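Local atomic coordinates of ABC transporter substrate-binding protein (Staphylococcus aureus subsp. aureus NCTC 8325, PDB entry 3UN6), a protein that probably serves as the substrate-binding component of an ABC-type import system and binds zinc, though its transported ligand is not established. Residues 97-100 with 101-105. Numbering follows the deposited sequence.
Sequences AMKS and KQKGS
K99 sets CG anti to the backbone nitrogen (chi1 172°) and bends at chi2, and its side chain runs toward the C-terminal end of its helix, alongside that of Q102. Q102 also turns at its second torsion (chi2 -97°), which brings its amide oxygen to the ammonium group of K99. A Schellman motif spanning S100 to S105 ends helix 94-102, and the K99-Q102 pair lies on the last turn before it. K99 NZ donates to Q102 OE1 at 3.0 Å, tilted 21° from the plane of the amide carbonyl. The aliphatic part of K99 also lies against this oxygen, with CD 3.4 Å from OE1. K103 passes across the same lysine one turn on, and its CD packs 3.8 Å from K99 CE. K99 NZ and K103 NZ stay 5.1 Å apart, not in direct contact. A phosphate ion, probably from the crystallisation liquor, lies near the K99 side chain and pairs with K103 NZ, though weakly and at long range.

The backbone closes the helix in steps. K101 N, Q102 N and K103 N bond to the carbonyls of A97, M98 and K99. S105 N then reaches back to S100 O at 3.1 Å, and G104 N bonds to K101 O at 2.8 Å. K103 N adds a weak second bond to S100 O. K103 is the first residue to leave helical geometry. G104, the C-prime residue, completes the turn at positive phi, where a CB would jam against the preceding carbonyl.

M98 packs against helix 288-300 and F312, while S100 meets M79 of helix 75-83 from another side. After the turn, S105 OG bonds to I107 N. K101 ties the helix to the outgoing chain: its NZ donates to I107 O and, at 2.8 Å, to S105 O.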
loop_
_atom_site.group_PDB
_atom_site.type_symbol
_atom_site.label_atom_id
_atom_site.label_comp_id
_atom_site.label_asym_id
_atom_site.label_seq_id
_atom_site.Cartn_x
_atom_site.Cartn_y
_atom_site.Cartn_z
ATOM N N ALA A 97 9.781 3.102 1.267
ATOM C CA ALA A 97 10.243 4.247 0.475
ATOM C C ALA A 97 11.004 5.277 1.369
ATOM O O ALA A 97 12.015 5.828 0.970
ATOM C CB ALA A 97 9.047 4.900 -0.229
HETATM N N MSE A 98 10.514 5.517 2.583
HETATM C CA MSE A 98 11.186 6.429 3.532
HETATM C C MSE A 98 12.583 5.912 3.925
HETATM O O MSE A 98 13.533 6.673 4.026
HETATM C CB MSE A 98 10.340 6.585 4.803
HETATM C CG MSE A 98 9.099 7.445 4.633
HETATM SE SE MSE A 98 7.743 7.192 6.033
HETATM C CE MSE A 98 8.810 7.787 7.542
ATOM N N LYS A 99 12.688 4.610 4.170
ATOM C CA LYS A 99 13.953 3.984 4.530
ATOM C C LYS A 99 14.926 4.100 3.365
ATOM O O LYS A 99 16.067 4.490 3.548
ATOM C CB LYS A 99 13.733 2.512 4.885
ATOM C CG LYS A 99 14.997 1.715 5.099
ATOM C CD LYS A 99 15.789 2.212 6.276
ATOM C CE LYS A 99 17.043 1.360 6.459
ATOM N NZ LYS A 99 17.949 1.875 7.520
ATOM N N SER A 100 14.458 3.769 2.169
ATOM C CA SER A 100 15.261 3.877 0.970
ATOM C C SER A 100 15.726 5.336 0.840
ATOM O O SER A 100 16.890 5.612 0.555
ATOM C CB SER A 100 14.454 3.427 -0.243
ATOM O OG SER A 100 15.283 3.382 -1.393
ATOM N N LYS A 101 14.821 6.277 1.090
ATOM C CA LYS A 101 15.186 7.703 1.054
ATOM C C LYS A 101 16.269 8.024 2.104
ATOM O O LYS A 101 17.245 8.713 1.807
ATOM C CB LYS A 101 13.958 8.583 1.307
ATOM C CG LYS A 101 14.186 10.068 1.086
ATOM C CD LYS A 101 14.290 10.305 -0.424
ATOM C CE LYS A 101 14.725 11.674 -0.789
ATOM N NZ LYS A 101 14.945 11.756 -2.259
ATOM N N GLN A 102 16.106 7.519 3.325
ATOM C CA GLN A 102 17.105 7.721 4.373
ATOM C C GLN A 102 18.451 7.143 3.938
ATOM O O GLN A 102 19.487 7.611 4.361
ATOM C CB GLN A 102 16.630 7.108 5.704
ATOM C CG GLN A 102 17.644 7.143 6.882
ATOM C CD GLN A 102 18.479 5.847 7.099
ATOM O OE1 GLN A 102 18.064 4.740 6.754
ATOM N NE2 GLN A 102 19.627 6.003 7.733
ATOM N N LYS A 103 18.425 6.115 3.100
ATOM C CA LYS A 103 19.648 5.531 2.586
ATOM C C LYS A 103 20.165 6.223 1.313
ATOM O O LYS A 103 21.080 5.713 0.669
ATOM C CB LYS A 103 19.482 4.019 2.387
ATOM C CG LYS A 103 19.321 3.285 3.718
ATOM C CD LYS A 103 19.471 1.778 3.595
ATOM C CE LYS A 103 18.297 1.122 2.899
ATOM N NZ LYS A 103 18.394 -0.371 3.017
ATOM N N GLY A 104 19.608 7.389 0.964
ATOM C CA GLY A 104 20.117 8.178 -0.187
ATOM C C GLY A 104 19.366 8.085 -1.512
ATOM O O GLY A 104 19.836 8.583 -2.536
ATOM N N SER A 105 18.186 7.473 -1.504
ATOM C CA SER A 105 17.410 7.338 -2.732
ATOM C C SER A 105 17.009 8.684 -3.290
ATOM O O SER A 105 16.718 9.623 -2.551
ATOM C CB SER A 105 16.145 6.510 -2.501
ATOM O OG SER A 105 15.353 6.494 -3.674
#